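PDB 3D5L: regulatory protein RecX from Lactobacillus reuteri, which probably modulates the activity of RecA, the central recombinase of bacterial DNA repair. Local coordinates for residues A[151-155]-A[156-160]; A[169-172]-A[173-176]. All coordinates share one frame; numbering follows the deposited sequence.

Contact 1 of 2, residues A[151-155]-A[156-160]; sequences TQFTP and EVQAE
Two torsions bring Thr154 and Glu156 together: the threonine sets OG1 anti to its own backbone N (chi1 -169°), and the glutamate chain bends at chi2 (93°), folding the carboxylate back over the start of the helix. Thr154 OG1 is modelled 2.4 Å from Glu156 OE2, so a hydrogen bond between them is plausible but its geometry is doubtful. Thr154 stands at the N-cap, yet its side chain makes no capping bond. Pro155 lies alongside the glutamate, with CD 3.3 Å from Glu156 OE2. The backbone starts the helix in the regular way, as Gln158 N donates to Thr154 O over 2.7 Å and Ala159 N to Pro155 O.

The methyl branch of Thr154, CG2, lies against the first turn, 3.4 Å from Val157 CG2. The second methyl of that valine, CG1, reaches Phe153 CD2 at 3.9 Å. Gln158 runs across the phenylalanine at about a right angle, its CG 3.4 Å from Phe153 CD2 and its amide plane turned 87° from the ring. Beyond this methylene contact, Gln158 NE2 donates a weak bond of 3.3 Å to Phe153 O, the carbonyl of the residue at the centre of an inverse gamma turn. This is a helix start in which the residue before the N-cap folds its ring against the first turn.

Phe153 also rests on Pro129 and Ile132 of helix 129-138, and Gln152 packs on helix 110-124. Gln158 touches Val198 and Ala159 touches Ile202, both of helix 196-202, and Gln158 also meets Pro129. The start of helix 155-172, in the third three-helix region of RecX, thus packs against helices 129-138 and 196-202.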
loop_
_atom_site.group_PDB
_atom_site.type_symbol
_atom_site.label_atom_id
_atom_site.label_comp_id
_atom_site.label_asym_id
_atom_site.label_seq_id
_atom_site.Cartn_x
_atom_site.Cartn_y
_atom_site.Cartn_z
ATOM N N THR A 151 -16.800 9.747 3.197
ATOM C CA THR A 151 -17.462 10.946 3.660
ATOM C C THR A 151 -17.419 12.047 2.584
ATOM O O THR A 151 -18.281 12.921 2.542
ATOM C CB THR A 151 -16.827 11.428 4.983
ATOM O OG1 THR A 151 -17.826 12.087 5.756
ATOM C CG2 THR A 151 -15.651 12.380 4.736
ATOM N N GLN A 152 -16.427 11.991 1.702
ATOM C CA GLN A 152 -16.316 12.980 0.631
ATOM C C GLN A 152 -17.473 12.740 -0.336
ATOM O O GLN A 152 -17.850 13.626 -1.097
ATOM C CB GLN A 152 -15.013 12.806 -0.163
ATOM C CG GLN A 152 -13.755 12.607 0.648
ATOM C CD GLN A 152 -12.563 12.287 -0.230
ATOM O OE1 GLN A 152 -11.558 11.751 0.229
ATOM N NE2 GLN A 152 -12.669 12.621 -1.506
ATOM N N PHE A 153 -18.015 11.527 -0.311
ATOM C CA PHE A 153 -19.111 11.151 -1.194
ATOM C C PHE A 153 -20.445 11.630 -0.654
ATOM O O PHE A 153 -21.267 10.848 -0.181
ATOM C CB PHE A 153 -19.140 9.633 -1.378
ATOM C CG PHE A 153 -19.023 9.194 -2.807
ATOM C CD1 PHE A 153 -18.023 8.316 -3.197
ATOM C CD2 PHE A 153 -19.930 9.635 -3.761
ATOM C CE1 PHE A 153 -17.931 7.882 -4.519
ATOM C CE2 PHE A 153 -19.845 9.204 -5.088
ATOM C CZ PHE A 153 -18.846 8.327 -5.465
ATOM N N THR A 154 -20.647 12.931 -0.737
ATOM C CA THR A 154 -21.861 13.560 -0.271
ATOM C C THR A 154 -22.994 13.282 -1.274
ATOM O O THR A 154 -22.745 12.845 -2.402
ATOM C CB THR A 154 -21.616 15.069 -0.153
ATOM O OG1 THR A 154 -22.700 15.686 0.551
ATOM C CG2 THR A 154 -21.485 15.691 -1.545
ATOM N N PRO A 155 -24.259 13.502 -0.870
ATOM C CA PRO A 155 -25.338 13.244 -1.834
ATOM C C PRO A 155 -25.235 14.154 -3.062
ATOM O O PRO A 155 -25.615 13.765 -4.164
ATOM C CB PRO A 155 -26.601 13.496 -1.014
ATOM C CG PRO A 155 -26.187 13.017 0.361
ATOM C CD PRO A 155 -24.809 13.660 0.492
ATOM N N GLU A 156 -24.716 15.365 -2.876
ATOM C CA GLU A 156 -24.557 16.281 -4.002
ATOM C C GLU A 156 -23.563 15.656 -4.991
ATOM O O GLU A 156 -23.790 15.663 -6.202
ATOM C CB GLU A 156 -24.044 17.645 -3.531
ATOM C CG GLU A 156 -24.799 18.220 -2.324
ATOM C CD GLU A 156 -24.147 17.852 -0.991
ATOM O OE1 GLU A 156 -23.148 18.511 -0.617
ATOM O OE2 GLU A 156 -24.618 16.900 -0.326
ATOM N N VAL A 157 -22.464 15.108 -4.472
ATOM C CA VAL A 157 -21.470 14.468 -5.326
ATOM C C VAL A 157 -22.088 13.207 -5.913
ATOM O O VAL A 157 -21.926 12.926 -7.092
ATOM C CB VAL A 157 -20.193 14.108 -4.539
ATOM C CG1 VAL A 157 -19.321 13.172 -5.349
ATOM C CG2 VAL A 157 -19.415 15.367 -4.227
ATOM N N GLN A 158 -22.805 12.457 -5.081
ATOM C CA GLN A 158 -23.466 11.233 -5.523
ATOM C C GLN A 158 -24.469 11.514 -6.633
ATOM O O GLN A 158 -24.455 10.854 -7.666
ATOM C CB GLN A 158 -24.198 10.563 -4.359
ATOM C CG GLN A 158 -23.309 9.814 -3.384
ATOM C CD GLN A 158 -24.117 8.958 -2.429
ATOM O OE1 GLN A 158 -24.827 8.035 -2.848
ATOM N NE2 GLN A 158 -24.028 9.266 -1.139
ATOM N N ALA A 159 -25.348 12.486 -6.411
ATOM C CA ALA A 159 -26.358 12.839 -7.400
ATOM C C ALA A 159 -25.685 13.385 -8.646
ATOM O O ALA A 159 -26.174 13.221 -9.758
ATOM C CB ALA A 159 -27.321 13.881 -6.831
ATOM N N GLU A 160 -24.552 14.040 -8.452
ATOM C CA GLU A 160 -23.822 14.613 -9.564
ATOM C C GLU A 160 -23.266 13.498 -10.458
ATOM O O GLU A 160 -23.440 13.528 -11.684
ATOM C CB GLU A 160 -22.695 15.490 -9.025
ATOM C CG GLU A 160 -22.166 16.495 -10.016
ATOM C CD GLU A 160 -21.652 15.836 -11.265
ATOM O OE1 GLU A 160 -20.805 14.925 -11.131
ATOM O OE2 GLU A 160 -22.094 16.216 -12.374
#

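Contact 2 of 2, residues A[169-172]-A[173-176]; sequences LFRR and YRNQ
Tyr173 N donates to Leu169 O over 3.0 Å, with an N-H...O angle of 143°, and this is an i to i+4 bond at the very end of helix 155-172. The same carbonyl oxygen lies 3.2 Å from Tyr173 CD2, so the ring is packed close to the last helical turn. Arg172 lies beside it: its CG stands 4.2 Å from the centroid of the Tyr173 ring and 6° off the normal, a CH-pi contact over the face. From the ring's CE2, Leu169 CD2 is 4.3 Å away. With an alanine in place of Tyr173, the aliphatic part of Arg172 would probably lose the aromatic face it lies on and be freer to turn.

At Tyr173 the backbone departs from the helix and opens a type I beta turn, closed by Gln176 N on Tyr173 O at 3.2 Å. Overlapping the start of that turn, a weak i to i+3 bond runs from Arg174 N back to Arg171 O of the last helical turn. Arg174 places CG between its backbone N and carbonyl carbon (chi1 58°), which brings the chain back beside Arg171, with Arg174 NH2 3.1 Å from Arg171 CG. The two guanidinium planes are nearly perpendicular, and Arg171 NE and Arg174 NH2, 4.0 Å apart, bring like charges together. On helix 178-191, Arg181 donates to Phe170 O, and Lys184 touches the tyrosine.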
loop_
_atom_site.group_PDB
_atom_site.type_symbol
_atom_site.label_atom_id
_atom_site.label_comp_id
_atom_site.label_asym_id
_atom_site.label_seq_id
_atom_site.Cartn_x
_atom_site.Cartn_y
_atom_site.Cartn_z
ATOM N N LEU A 169 -26.507 5.952 -19.209
ATOM C CA LEU A 169 -27.221 4.677 -19.248
ATOM C C LEU A 169 -28.505 4.824 -20.070
ATOM O O LEU A 169 -28.901 3.903 -20.777
ATOM C CB LEU A 169 -27.563 4.188 -17.827
ATOM C CG LEU A 169 -26.370 3.894 -16.908
ATOM C CD1 LEU A 169 -26.867 3.421 -15.553
ATOM C CD2 LEU A 169 -25.472 2.833 -17.526
ATOM N N PHE A 170 -29.146 5.987 -19.982
ATOM C CA PHE A 170 -30.376 6.230 -20.724
ATOM C C PHE A 170 -30.114 6.311 -22.221
ATOM O O PHE A 170 -30.986 5.980 -23.035
ATOM C CB PHE A 170 -31.055 7.512 -20.235
ATOM C CG PHE A 170 -32.235 7.261 -19.342
ATOM C CD1 PHE A 170 -33.392 6.675 -19.846
ATOM C CD2 PHE A 170 -32.186 7.583 -17.992
ATOM C CE1 PHE A 170 -34.482 6.413 -19.020
ATOM C CE2 PHE A 170 -33.277 7.324 -17.148
ATOM C CZ PHE A 170 -34.423 6.738 -17.664
ATOM N N ARG A 171 -28.906 6.740 -22.567
ATOM C CA ARG A 171 -28.492 6.847 -23.956
ATOM C C ARG A 171 -28.023 5.477 -24.446
ATOM O O ARG A 171 -28.271 5.091 -25.588
ATOM C CB ARG A 171 -27.362 7.875 -24.085
ATOM C CG ARG A 171 -26.744 7.942 -25.466
ATOM C CD ARG A 171 -26.031 9.268 -25.680
ATOM N NE ARG A 171 -25.344 9.320 -26.969
ATOM C CZ ARG A 171 -24.277 8.587 -27.279
ATOM N NH1 ARG A 171 -23.765 7.739 -26.392
ATOM N NH2 ARG A 171 -23.721 8.703 -28.478
ATOM N N ARG A 172 -27.362 4.739 -23.563
ATOM C CA ARG A 172 -26.866 3.416 -23.896
ATOM C C ARG A 172 -27.995 2.403 -24.123
ATOM O O ARG A 172 -27.837 1.483 -24.916
ATOM C CB ARG A 172 -25.938 2.908 -22.790
ATOM C CG ARG A 172 -25.407 1.503 -23.026
ATOM C CD ARG A 172 -24.609 0.987 -21.837
ATOM N NE ARG A 172 -23.408 1.779 -21.588
ATOM C CZ ARG A 172 -22.518 1.510 -20.633
ATOM N NH1 ARG A 172 -22.693 0.462 -19.834
ATOM N NH2 ARG A 172 -21.455 2.294 -20.471
ATOM N N TYR A 173 -29.123 2.570 -23.431
ATOM C CA TYR A 173 -30.256 1.651 -23.571
ATOM C C TYR A 173 -31.478 2.323 -24.181
ATOM O O TYR A 173 -32.619 1.964 -23.859
ATOM C CB TYR A 173 -30.639 1.069 -22.210
ATOM C CG TYR A 173 -29.533 0.275 -21.563
ATOM C CD1 TYR A 173 -29.100 -0.935 -22.108
ATOM C CD2 TYR A 173 -28.900 0.746 -20.411
ATOM C CE1 TYR A 173 -28.056 -1.661 -21.518
ATOM C CE2 TYR A 173 -27.861 0.035 -19.814
ATOM C CZ TYR A 173 -27.444 -1.169 -20.370
ATOM O OH TYR A 173 -26.421 -1.878 -19.772
ATOM N N ARG A 174 -31.222 3.294 -25.056
ATOM C CA ARG A 174 -32.261 4.066 -25.741
ATOM C C ARG A 174 -33.111 3.203 -26.662
ATOM O O ARG A 174 -34.174 3.619 -27.105
ATOM C CB ARG A 174 -31.619 5.182 -26.577
ATOM C CG ARG A 174 -30.625 4.668 -27.629
ATOM C CD ARG A 174 -30.183 5.737 -28.644
ATOM N NE ARG A 174 -29.491 6.869 -28.034
ATOM C CZ ARG A 174 -30.096 7.901 -27.445
ATOM N NH1 ARG A 174 -31.425 7.960 -27.384
ATOM N NH2 ARG A 174 -29.368 8.878 -26.912
ATOM N N ASN A 175 -32.622 2.001 -26.942
ATOM C CA ASN A 175 -33.288 1.055 -27.826
ATOM C C ASN A 175 -34.421 0.270 -27.157
ATOM O O ASN A 175 -35.295 -0.274 -27.837
ATOM C CB ASN A 175 -32.247 0.081 -28.363
ATOM C CG ASN A 175 -31.536 -0.671 -27.253
ATOM O OD1 ASN A 175 -30.955 -0.064 -26.342
ATOM N ND2 ASN A 175 -31.570 -2.002 -27.324
ATOM N N GLN A 176 -34.397 0.223 -25.826
ATOM C CA GLN A 176 -35.391 -0.506 -25.034
ATOM C C GLN A 176 -36.634 0.313 -24.699
ATOM O O GLN A 176 -36.579 1.535 -24.627
ATOM C CB GLN A 176 -34.741 -1.014 -23.740
ATOM C CG GLN A 176 -33.605 -1.992 -23.994
ATOM C CD GLN A 176 -32.994 -2.530 -22.723
ATOM O OE1 GLN A 176 -33.637 -2.539 -21.670
ATOM N NE2 GLN A 176 -31.759 -3.005 -22.812
#

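Overall arrangement
Followed from the N terminus, the chain first passes the antiparallel sheet and the earlier helices, then leaves helix 143-149 and enters contact 1, which turns it into helix 155-172. That helix carries both contacts: contact 1 is at its start and contact 2 at its end, where the chain turns on toward helix 178-191. Each is a local turn between adjoining segments, and the two are in series, neither nesting nor crossing. Their centres lie about 24 Å apart and their nearest atoms about 11 Å. Contact 1 ties the loop to helices 110-124 and 129-138, and the start of helix 155-172 to helices 129-138 and 196-202, whereas contact 2 meets helix 178-191 at the exposed end.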